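Local coordinates for putative antibiotic biosynthesis monooxygenase (Bacteroides thetaiotaomicron, PDB 3KKF), which is a putative antibiotic biosynthesis monooxygenase of the dimeric alpha/beta-barrel type that binds calcium, its substrate and reaction being unknown, at residues 4-14 and 53-64; 33-43 and 66-75. All blocks are in the same frame, centred on the assembly; numbering follows the deposited sequence. Where two conformers were deposited one is given.

Interaction 1: 4-14 and 53-64. With CA (calcium ion), chain C; EDO (1,2-ethanediol), chain E.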
loop_
_atom_site.group_PDB
_atom_site.type_symbol
_atom_site.label_atom_id
_atom_site.label_comp_id
_atom_site.label_asym_id
_atom_site.label_seq_id
_atom_site.Cartn_x
_atom_site.Cartn_y
_atom_site.Cartn_z
ATOM N N ASN A 4 11.509 13.190 3.048
ATOM C CA ASN A 4 10.354 14.103 3.224
ATOM C C ASN A 4 9.172 13.757 2.333
ATOM O O ASN A 4 8.260 14.605 2.173
ATOM C CB ASN A 4 10.732 15.610 3.033
ATOM C CG ASN A 4 10.838 16.024 1.543
ATOM O OD1 ASN A 4 11.044 15.189 0.665
ATOM N ND2 ASN A 4 10.666 17.294 1.275
ATOM N N ASN A 5 9.139 12.530 1.773
ATOM C CA ASN A 5 8.031 12.155 0.924
ATOM C C ASN A 5 6.793 12.093 1.761
ATOM O O ASN A 5 6.818 11.677 2.940
ATOM C CB ASN A 5 8.206 10.807 0.186
ATOM C CG ASN A 5 9.282 10.831 -0.871
ATOM O OD1 ASN A 5 9.740 11.905 -1.319
ATOM N ND2 ASN A 5 9.703 9.634 -1.291
HETATM N N MSE A 6 5.703 12.547 1.185
HETATM C CA MSE A 6 4.387 12.454 1.828
HETATM C C MSE A 6 3.809 11.112 1.456
HETATM O O MSE A 6 3.605 10.850 0.274
HETATM C CB MSE A 6 3.476 13.551 1.351
HETATM C CG MSE A 6 2.077 13.445 1.883
HETATM SE SE MSE A 6 0.916 14.846 1.219
HETATM C CE MSE A 6 -0.749 13.885 1.452
ATOM N N VAL A 7 3.579 10.268 2.442
ATOM C CA VAL A 7 3.030 8.938 2.263
ATOM C C VAL A 7 1.663 8.887 2.935
ATOM O O VAL A 7 1.501 9.321 4.101
ATOM C CB VAL A 7 3.977 7.858 2.855
ATOM C CG1 VAL A 7 3.409 6.454 2.655
ATOM C CG2 VAL A 7 5.375 7.960 2.234
ATOM N N ARG A 8 0.676 8.391 2.205
ATOM C CA ARG A 8 -0.665 8.307 2.711
ATOM C C ARG A 8 -1.380 7.086 2.154
ATOM O O ARG A 8 -1.078 6.616 1.044
ATOM C CB ARG A 8 -1.445 9.581 2.319
ATOM C CG ARG A 8 -2.789 9.747 3.032
ATOM C CD ARG A 8 -3.397 11.134 2.790
ATOM N NE ARG A 8 -3.873 11.236 1.415
ATOM C CZ ARG A 8 -4.474 12.318 0.920
ATOM N NH1 ARG A 8 -4.683 13.375 1.689
ATOM N NH2 ARG A 8 -4.887 12.328 -0.347
ATOM N N LEU A 9 -2.289 6.536 2.940
ATOM C CA LEU A 9 -3.214 5.522 2.465
ATOM C C LEU A 9 -4.578 6.147 2.387
ATOM O O LEU A 9 -5.046 6.785 3.359
ATOM C CB LEU A 9 -3.336 4.325 3.408
ATOM C CG LEU A 9 -2.107 3.518 3.660
ATOM C CD1 LEU A 9 -2.342 2.531 4.799
ATOM C CD2 LEU A 9 -1.717 2.769 2.390
ATOM N N SER A 10 -5.200 6.045 1.240
ATOM C CA SER A 10 -6.623 6.403 1.098
ATOM C C SER A 10 -7.413 5.111 1.083
ATOM O O SER A 10 -7.106 4.206 0.300
ATOM C CB SER A 10 -6.926 7.174 -0.171
ATOM O OG SER A 10 -6.414 8.465 -0.185
ATOM N N ARG A 11 -8.395 4.992 1.957
ATOM C CA ARG A 11 -9.294 3.818 1.990
ATOM C C ARG A 11 -10.651 4.334 1.573
ATOM O O ARG A 11 -11.171 5.275 2.184
ATOM C CB ARG A 11 -9.336 3.164 3.370
ATOM C CG ARG A 11 -8.091 2.366 3.714
ATOM C CD ARG A 11 -8.112 1.884 5.129
ATOM N NE ARG A 11 -9.363 1.233 5.492
ATOM C CZ ARG A 11 -9.519 -0.079 5.642
ATOM N NH1 ARG A 11 -8.503 -0.892 5.459
ATOM N NH2 ARG A 11 -10.703 -0.574 5.987
ATOM N N ILE A 12 -11.214 3.744 0.512
ATOM C CA ILE A 12 -12.451 4.213 -0.069
ATOM C C ILE A 12 -13.472 3.105 -0.160
ATOM O O ILE A 12 -13.119 1.957 -0.451
ATOM C CB ILE A 12 -12.155 4.755 -1.528
ATOM C CG1 ILE A 12 -10.866 5.642 -1.538
ATOM C CG2 ILE A 12 -13.378 5.498 -2.104
ATOM C CD1 ILE A 12 -10.248 5.906 -2.884
ATOM N N ILE A 13 -14.735 3.433 0.127
ATOM C CA ILE A 13 -15.838 2.510 -0.108
ATOM C C ILE A 13 -16.718 3.201 -1.146
ATOM O O ILE A 13 -17.184 4.326 -0.934
ATOM C CB ILE A 13 -16.669 2.169 1.133
ATOM C CG1 ILE A 13 -15.784 1.491 2.189
ATOM C CG2 ILE A 13 -17.846 1.242 0.737
ATOM C CD1 ILE A 13 -16.499 1.201 3.525
ATOM N N ILE A 14 -16.903 2.496 -2.265
ATOM C CA ILE A 14 -17.666 2.997 -3.389
ATOM C C ILE A 14 -19.041 2.330 -3.466
ATOM O O ILE A 14 -19.198 1.189 -3.131
ATOM C CB ILE A 14 -16.883 2.789 -4.752
ATOM C CG1 ILE A 14 -15.494 3.487 -4.709
ATOM C CG2 ILE A 14 -17.693 3.288 -5.950
ATOM C CD1 ILE A 14 -14.324 2.560 -4.312
ATOM N N ASN A 53 -15.646 -3.229 -4.071
ATOM C CA ASN A 53 -15.949 -1.797 -3.905
ATOM C C ASN A 53 -15.180 -1.139 -2.746
ATOM O O ASN A 53 -15.412 0.017 -2.451
ATOM C CB ASN A 53 -17.461 -1.570 -3.745
ATOM C CG ASN A 53 -17.999 -2.150 -2.487
ATOM O OD1 ASN A 53 -17.716 -3.329 -2.157
ATOM N ND2 ASN A 53 -18.795 -1.350 -1.745
ATOM N N HIS A 54 -14.316 -1.918 -2.107
ATOM C CA HIS A 54 -13.400 -1.419 -1.064
ATOM C C HIS A 54 -12.018 -1.303 -1.740
ATOM O O HIS A 54 -11.396 -2.294 -2.079
ATOM C CB HIS A 54 -13.338 -2.354 0.128
ATOM C CG HIS A 54 -14.570 -2.342 0.971
ATOM N ND1 HIS A 54 -14.524 -2.176 2.335
ATOM C CD2 HIS A 54 -15.881 -2.429 0.653
ATOM C CE1 HIS A 54 -15.756 -2.196 2.819
ATOM N NE2 HIS A 54 -16.595 -2.341 1.822
ATOM N N VAL A 55 -11.583 -0.070 -1.975
ATOM C CA VAL A 55 -10.338 0.231 -2.639
ATOM C C VAL A 55 -9.363 0.940 -1.657
ATOM O O VAL A 55 -9.758 1.837 -0.893
ATOM C CB VAL A 55 -10.598 1.128 -3.887
ATOM C CG1 VAL A 55 -9.292 1.727 -4.460
ATOM C CG2 VAL A 55 -11.393 0.339 -4.952
ATOM N N THR A 56 -8.106 0.512 -1.657
ATOM C CA THR A 56 -7.055 1.167 -0.892
ATOM C C THR A 56 -6.018 1.671 -1.871
ATOM O O THR A 56 -5.617 0.928 -2.794
ATOM C CB THR A 56 -6.410 0.210 0.119
ATOM O OG1 THR A 56 -7.333 -0.088 1.145
ATOM C CG2 THR A 56 -5.169 0.840 0.801
ATOM N N ILE A 57 -5.589 2.926 -1.713
ATOM C CA ILE A 57 -4.558 3.479 -2.553
ATOM C C ILE A 57 -3.342 3.870 -1.693
ATOM O O ILE A 57 -3.471 4.652 -0.744
ATOM C CB ILE A 57 -5.036 4.751 -3.343
ATOM C CG1 ILE A 57 -6.397 4.510 -4.014
ATOM C CG2 ILE A 57 -3.976 5.178 -4.383
ATOM C CD1 ILE A 57 -6.902 5.668 -4.779
ATOM N N LEU A 58 -2.179 3.323 -2.036
ATOM C CA LEU A 58 -0.910 3.781 -1.462
ATOM C C LEU A 58 -0.471 4.965 -2.315
ATOM O O LEU A 58 -0.260 4.863 -3.516
ATOM C CB LEU A 58 0.153 2.688 -1.505
ATOM C CG LEU A 58 1.565 3.121 -1.052
ATOM C CD1 LEU A 58 1.650 3.626 0.406
ATOM C CD2 LEU A 58 2.551 1.978 -1.275
ATOM N N GLU A 59 -0.390 6.112 -1.672
ATOM C CA GLU A 59 -0.023 7.401 -2.307
ATOM C C GLU A 59 1.321 7.847 -1.819
ATOM O O GLU A 59 1.524 7.935 -0.609
ATOM C CB GLU A 59 -1.008 8.502 -1.903
ATOM C CG GLU A 59 -2.481 8.201 -2.059
ATOM C CD GLU A 59 -3.325 9.282 -1.340
ATOM O OE1 GLU A 59 -3.446 10.414 -1.848
ATOM O OE2 GLU A 59 -3.852 8.981 -0.239
ATOM N N ILE A 60 2.249 8.131 -2.741
ATOM C CA ILE A 60 3.555 8.671 -2.347
ATOM C C ILE A 60 3.807 9.903 -3.238
ATOM O O ILE A 60 3.829 9.782 -4.489
ATOM C CB ILE A 60 4.719 7.664 -2.480
ATOM C CG1 ILE A 60 4.444 6.388 -1.678
ATOM C CG2 ILE A 60 6.015 8.337 -2.054
ATOM C CD1 ILE A 60 5.483 5.259 -1.878
ATOM N N TYR A 61 3.925 11.069 -2.599
ATOM C CA TYR A 61 4.221 12.317 -3.270
ATOM C C TYR A 61 5.612 12.760 -2.861
ATOM O O TYR A 61 6.062 12.496 -1.743
ATOM C CB TYR A 61 3.196 13.411 -2.892
ATOM C CG TYR A 61 1.765 13.000 -3.123
ATOM C CD1 TYR A 61 1.177 13.164 -4.355
ATOM C CD2 TYR A 61 1.009 12.391 -2.118
ATOM C CE1 TYR A 61 -0.142 12.755 -4.596
ATOM C CE2 TYR A 61 -0.284 11.995 -2.328
ATOM C CZ TYR A 61 -0.861 12.164 -3.575
ATOM O OH TYR A 61 -2.143 11.764 -3.804
ATOM N N ALA A 62 6.322 13.452 -3.757
ATOM C CA ALA A 62 7.685 13.902 -3.444
ATOM C C ALA A 62 7.747 14.789 -2.198
ATOM O O ALA A 62 8.732 14.759 -1.462
ATOM C CB ALA A 62 8.277 14.646 -4.634
ATOM N N ASP A 63 6.706 15.571 -1.991
ATOM C CA ASP A 63 6.596 16.494 -0.847
ATOM C C ASP A 63 5.159 17.029 -0.812
ATOM O O ASP A 63 4.339 16.686 -1.721
ATOM C CB ASP A 63 7.648 17.629 -0.918
ATOM C CG ASP A 63 7.688 18.329 -2.257
ATOM O OD1 ASP A 63 6.646 18.502 -2.908
ATOM O OD2 ASP A 63 8.802 18.761 -2.663
ATOM N N GLU A 64 4.813 17.844 0.189
ATOM C CA GLU A 64 3.469 18.390 0.269
ATOM C C GLU A 64 3.155 19.362 -0.874
ATOM O O GLU A 64 2.003 19.456 -1.267
ATOM C CB GLU A 64 3.175 18.977 1.642
ATOM C CG GLU A 64 3.168 17.879 2.738
ATOM C CD GLU A 64 2.796 18.362 4.109
ATOM O OE1 GLU A 64 2.423 19.548 4.245
ATOM O OE2 GLU A 64 2.864 17.538 5.058
HETATM CA CA CA C . 10.925 13.991 -1.285
HETATM C C1 EDO E . 9.145 10.460 4.936
HETATM O O1 EDO E . 8.081 9.647 4.392
HETATM C C2 EDO E . 10.022 9.688 5.930
HETATM O O2 EDO E . 9.240 9.375 7.071
HETATM O O HOH W 1 11.005 18.692 -1.267
HETATM O O HOH W 2 -6.620 -0.935 3.720
HETATM O O HOH W 3 11.309 16.039 -2.443
HETATM O O HOH W 4 11.391 13.103 -3.444
#
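Strands 6-14 and 54-61 form the antiparallel centre of the four-stranded sheet of a ferredoxin-like, dimeric alpha/beta-barrel subunit, paired without a break from Met6-Tyr61 to Ile13-His54. On the face carrying Arg8, Ser10 and Glu59, the Glu59 carboxylate is gripped by four bonds, which fix its rotation. Arg8 meets it side-on: NE reaches Glu59 OE2 at 2.8 Å, almost straight (169°), and NH2 reaches OE1 at 2.8 Å on its syn lone pair. The Arg8 chain bends at chi3 (72°) to bring the guanidinium there. Ser10 OG donates to Glu59 OE2 at 2.6 Å from the face of the carboxylate opposite Arg8 NE, while Tyr61 OH takes the anti lone pair of Glu59 OE1 at 2.7 Å. Nearby, the selenium of selenomethionine Met6 (SE) lies obliquely beside the Tyr61 ring, a Met-aromatic contact. On the other sheet face, Ile13 CG1 lies over the His54 ring, 3.8 Å from its centroid; Leu9 and Thr56 also pack against the second subunit. Beyond the first bridge a calcium ion ties the N-terminal residues to the end of strand 54-61, bound by Asn4 OD1 at 2.3 Å, Asn5 OD1 at 2.4 Å and Ala62 O at 2.3 Å, with two waters, and Gly1 O among the remaining ligands.

Interaction 2: 33-43 and 66-75; sequences SMRLEPGVLVL and AYKSHIATPH. With ACT (acetate ion), chain D.
Glu37, just past the end of helix 19-36, reaches across to two histidines that meet the same oxygen, OE2, in different ways. The His70 ring lies nearly coplanar with the carboxylate, the planes 19° apart, and its ND1 donates to Glu37 OE2 at 2.7 Å on the syn lone pair. The His75 side chain runs against that of Glu37 from the opposite direction, its ring turned 72° to the carboxylate; its NE2 donates to Glu37 OE2 at 2.9 Å from above the carboxylate plane. His70 CG stands anti to the backbone N (chi1 173°), which carries the ring off its helix toward Glu37. His70 NE2 donates to OXT of an acetate ion, probably from the crystallisation liquor, at 2.8 Å. Ser33 OG, hydrogen-bonded to Glu29 O, sits at the edge of both rings, 3.1 Å from His70 CE1. Glu37 OE1 takes two waters, one donating onward to Ala66 O and the other bridging to Ser69 OG. Thr73 OG1 stands over the His75 ring and donates to His70 O at 2.8 Å. Ala66 CB meets Gly39 O at 3.5 Å. This pair of His-carboxylate hydrogen bonds joins the end of helix 19-36 to helices 64-71 and 74-83 on the helical layer of a ferredoxin-like fold.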
loop_
_atom_site.group_PDB
_atom_site.type_symbol
_atom_site.label_atom_id
_atom_site.label_comp_id
_atom_site.label_asym_id
_atom_site.label_seq_id
_atom_site.Cartn_x
_atom_site.Cartn_y
_atom_site.Cartn_z
ATOM N N SER A 33 -1.810 11.123 -13.960
ATOM C CA SER A 33 -0.937 11.660 -12.897
ATOM C C SER A 33 0.465 11.085 -12.995
ATOM O O SER A 33 1.470 11.831 -12.929
ATOM C CB SER A 33 -1.507 11.351 -11.512
ATOM O OG SER A 33 -2.788 11.904 -11.316
HETATM N N MSE A 34 0.564 9.768 -13.195
HETATM C CA MSE A 34 1.861 9.134 -13.301
HETATM C C MSE A 34 2.622 9.664 -14.525
HETATM O O MSE A 34 3.835 9.918 -14.461
HETATM C CB MSE A 34 1.737 7.607 -13.376
HETATM C CG MSE A 34 1.214 6.962 -12.105
HETATM SE SE MSE A 34 2.378 7.136 -10.599
HETATM C CE MSE A 34 3.800 5.926 -11.103
ATOM N N ARG A 35 1.915 9.865 -15.629
ATOM C CA ARG A 35 2.491 10.347 -16.883
ATOM C C ARG A 35 2.987 11.790 -16.829
ATOM O O ARG A 35 4.037 12.125 -17.366
ATOM C CB ARG A 35 1.397 10.253 -17.994
ATOM C CG ARG A 35 1.801 10.773 -19.427
ATOM C CD ARG A 35 0.622 10.672 -20.418
ATOM N N LEU A 36 2.192 12.654 -16.207
ATOM C CA LEU A 36 2.442 14.091 -16.238
ATOM C C LEU A 36 3.120 14.743 -15.061
ATOM O O LEU A 36 3.707 15.819 -15.230
ATOM C CB LEU A 36 1.097 14.829 -16.428
ATOM C CG LEU A 36 0.249 14.591 -17.669
ATOM C CD1 LEU A 36 -0.923 15.574 -17.652
ATOM C CD2 LEU A 36 1.066 14.747 -18.936
ATOM N N GLU A 37 3.033 14.155 -13.882
ATOM C CA GLU A 37 3.489 14.830 -12.659
ATOM C C GLU A 37 4.729 14.193 -12.049
ATOM O O GLU A 37 4.646 13.140 -11.447
ATOM C CB GLU A 37 2.344 14.820 -11.638
ATOM C CG GLU A 37 1.031 15.439 -12.115
ATOM C CD GLU A 37 0.040 15.551 -10.983
ATOM O OE1 GLU A 37 0.271 16.365 -10.065
ATOM O OE2 GLU A 37 -0.932 14.782 -10.965
ATOM N N PRO A 38 5.901 14.856 -12.185
ATOM C CA PRO A 38 7.103 14.267 -11.618
ATOM C C PRO A 38 7.074 14.069 -10.079
ATOM O O PRO A 38 7.727 13.167 -9.568
ATOM C CB PRO A 38 8.207 15.264 -12.023
ATOM C CG PRO A 38 7.680 15.894 -13.237
ATOM C CD PRO A 38 6.221 16.049 -12.986
ATOM N N GLY A 39 6.284 14.889 -9.392
ATOM C CA GLY A 39 6.120 14.830 -7.947
ATOM C C GLY A 39 5.162 13.767 -7.442
ATOM O O GLY A 39 5.054 13.558 -6.254
ATOM N N VAL A 40 4.426 13.129 -8.347
ATOM C CA VAL A 40 3.572 11.967 -7.982
ATOM C C VAL A 40 4.467 10.744 -8.200
ATOM O O VAL A 40 4.775 10.379 -9.351
ATOM C CB VAL A 40 2.270 11.884 -8.809
ATOM C CG1 VAL A 40 1.541 10.553 -8.523
ATOM C CG2 VAL A 40 1.366 13.092 -8.541
ATOM N N LEU A 41 4.919 10.129 -7.106
ATOM C CA LEU A 41 5.857 9.004 -7.177
ATOM C C LEU A 41 5.139 7.674 -7.346
ATOM O O LEU A 41 5.621 6.798 -8.071
ATOM C CB LEU A 41 6.836 9.020 -5.988
ATOM C CG LEU A 41 7.604 10.350 -5.786
ATOM C CD1 LEU A 41 8.549 10.247 -4.606
ATOM C CD2 LEU A 41 8.368 10.766 -7.027
ATOM N N VAL A 42 4.002 7.505 -6.663
ATOM C CA VAL A 42 3.117 6.371 -6.975
ATOM C C VAL A 42 1.720 6.656 -6.467
ATOM O O VAL A 42 1.537 7.327 -5.450
ATOM C CB VAL A 42 3.638 4.982 -6.398
ATOM C CG1 VAL A 42 3.208 4.751 -4.923
ATOM C CG2 VAL A 42 3.204 3.805 -7.296
ATOM N N LEU A 43 0.740 6.129 -7.190
ATOM C CA LEU A 43 -0.663 6.040 -6.763
ATOM C C LEU A 43 -0.969 4.565 -7.068
ATOM O O LEU A 43 -1.302 4.211 -8.219
ATOM C CB LEU A 43 -1.596 6.980 -7.509
ATOM C CG LEU A 43 -1.285 8.469 -7.328
ATOM C CD1 LEU A 43 -2.041 9.362 -8.333
ATOM C CD2 LEU A 43 -1.558 8.919 -5.870
ATOM N N ALA A 66 4.052 18.944 -3.970
ATOM C CA ALA A 66 3.624 18.073 -5.068
ATOM C C ALA A 66 2.178 17.641 -4.896
ATOM O O ALA A 66 1.417 17.575 -5.858
ATOM C CB ALA A 66 4.556 16.849 -5.213
ATOM N N TYR A 67 1.793 17.318 -3.670
ATOM C CA TYR A 67 0.424 16.931 -3.370
ATOM C C TYR A 67 -0.563 18.092 -3.657
ATOM O O TYR A 67 -1.592 17.915 -4.293
ATOM C CB TYR A 67 0.310 16.459 -1.897
ATOM C CG TYR A 67 -1.134 16.246 -1.491
ATOM C CD1 TYR A 67 -1.869 15.207 -2.014
ATOM C CD2 TYR A 67 -1.766 17.121 -0.616
ATOM C CE1 TYR A 67 -3.184 15.019 -1.676
ATOM C CE2 TYR A 67 -3.086 16.941 -0.272
ATOM C CZ TYR A 67 -3.790 15.876 -0.809
ATOM O OH TYR A 67 -5.115 15.673 -0.476
ATOM N N LYS A 68 -0.226 19.293 -3.178
ATOM C CA LYS A 68 -1.092 20.440 -3.399
ATOM C C LYS A 68 -1.218 20.747 -4.885
ATOM O O LYS A 68 -2.317 21.074 -5.354
ATOM C CB LYS A 68 -0.647 21.663 -2.588
ATOM C CG LYS A 68 -0.835 21.475 -1.128
ATOM C CD LYS A 68 -2.249 21.065 -0.798
ATOM C CE LYS A 68 -2.453 20.951 0.655
ATOM N NZ LYS A 68 -2.228 22.248 1.285
ATOM N N SER A 69 -0.145 20.609 -5.636
ATOM C CA SER A 69 -0.223 20.813 -7.084
ATOM C C SER A 69 -1.145 19.735 -7.744
ATOM O O SER A 69 -1.985 20.050 -8.606
ATOM C CB SER A 69 1.168 20.770 -7.718
ATOM O OG SER A 69 1.115 21.018 -9.118
ATOM N N HIS A 70 -0.977 18.486 -7.320
ATOM C CA HIS A 70 -1.775 17.381 -7.829
ATOM C C HIS A 70 -3.291 17.613 -7.694
ATOM O O HIS A 70 -4.046 17.396 -8.658
ATOM C CB HIS A 70 -1.369 16.087 -7.099
ATOM C CG HIS A 70 -2.233 14.908 -7.413
ATOM N ND1 HIS A 70 -2.266 14.317 -8.659
ATOM C CD2 HIS A 70 -3.086 14.190 -6.629
ATOM C CE1 HIS A 70 -3.111 13.305 -8.622
ATOM N NE2 HIS A 70 -3.615 13.204 -7.406
ATOM N N ILE A 71 -3.736 18.070 -6.519
ATOM C CA ILE A 71 -5.167 18.245 -6.309
ATOM C C ILE A 71 -5.743 19.492 -7.002
ATOM O O ILE A 71 -6.963 19.675 -7.011
ATOM C CB ILE A 71 -5.568 18.145 -4.825
ATOM C CG1 ILE A 71 -5.036 19.345 -4.013
ATOM C CG2 ILE A 71 -5.138 16.800 -4.265
ATOM C CD1 ILE A 71 -5.496 19.344 -2.520
ATOM N N ALA A 72 -4.884 20.326 -7.587
ATOM C CA ALA A 72 -5.318 21.458 -8.414
ATOM C C ALA A 72 -5.357 21.125 -9.918
ATOM O O ALA A 72 -5.819 21.951 -10.738
ATOM C CB ALA A 72 -4.394 22.649 -8.183
ATOM N N THR A 73 -4.907 19.926 -10.303
ATOM C CA THR A 73 -4.849 19.588 -11.731
ATOM C C THR A 73 -6.244 19.320 -12.348
ATOM O O THR A 73 -7.180 18.864 -11.644
ATOM C CB THR A 73 -3.983 18.353 -12.011
ATOM O OG1 THR A 73 -4.589 17.198 -11.427
ATOM C CG2 THR A 73 -2.562 18.523 -11.548
ATOM N N PRO A 74 -6.393 19.585 -13.670
ATOM C CA PRO A 74 -7.667 19.274 -14.287
ATOM C C PRO A 74 -8.012 17.778 -14.225
ATOM O O PRO A 74 -9.195 17.424 -14.101
ATOM C CB PRO A 74 -7.478 19.741 -15.722
ATOM C CG PRO A 74 -6.494 20.824 -15.631
ATOM C CD PRO A 74 -5.541 20.394 -14.570
ATOM N N HIS A 75 -7.017 16.903 -14.310
ATOM C CA HIS A 75 -7.310 15.471 -14.267
ATOM C C HIS A 75 -7.799 15.039 -12.872
ATOM O O HIS A 75 -8.722 14.253 -12.765
ATOM C CB HIS A 75 -6.152 14.612 -14.797
ATOM C CG HIS A 75 -4.836 14.849 -14.141
ATOM N ND1 HIS A 75 -3.964 15.848 -14.547
ATOM C CD2 HIS A 75 -4.218 14.194 -13.133
ATOM C CE1 HIS A 75 -2.864 15.785 -13.819
ATOM N NE2 HIS A 75 -2.993 14.789 -12.955
HETATM C C ACT D . -5.819 10.268 -6.405
HETATM O O ACT D . -5.963 10.746 -5.281
HETATM O OXT ACT D . -5.276 10.977 -7.254
HETATM C CH3 ACT D . -6.257 8.893 -6.721
HETATM O O HOH W 5 2.444 16.726 -8.351
HETATM O O HOH W 6 1.053 18.904 -10.957
#

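In the fold
The centres of interactions 1 and 2 lie about 12 Å apart, and their segments alternate along the chain: 4-14, 33-43, 53-64, 66-75. Interaction 1 is the middle of the sheet; interaction 2 joins the helical layer to the start of edge strand 40-48. That strand, which begins in 33-43, is the sheet neighbour of 54-61, so Leu41 N probably bonds to Ile60 O and Gly39 O to Ala62 N. That second bond runs to the residue whose carbonyl binds calcium, and from there the chain passes directly into helix 64-71. Met6 SE packs on Tyr67 CB, and Tyr67 OH also bonds to Arg8 NH1. Both contacts touch the second subunit, consistent with a dimeric alpha/beta-barrel.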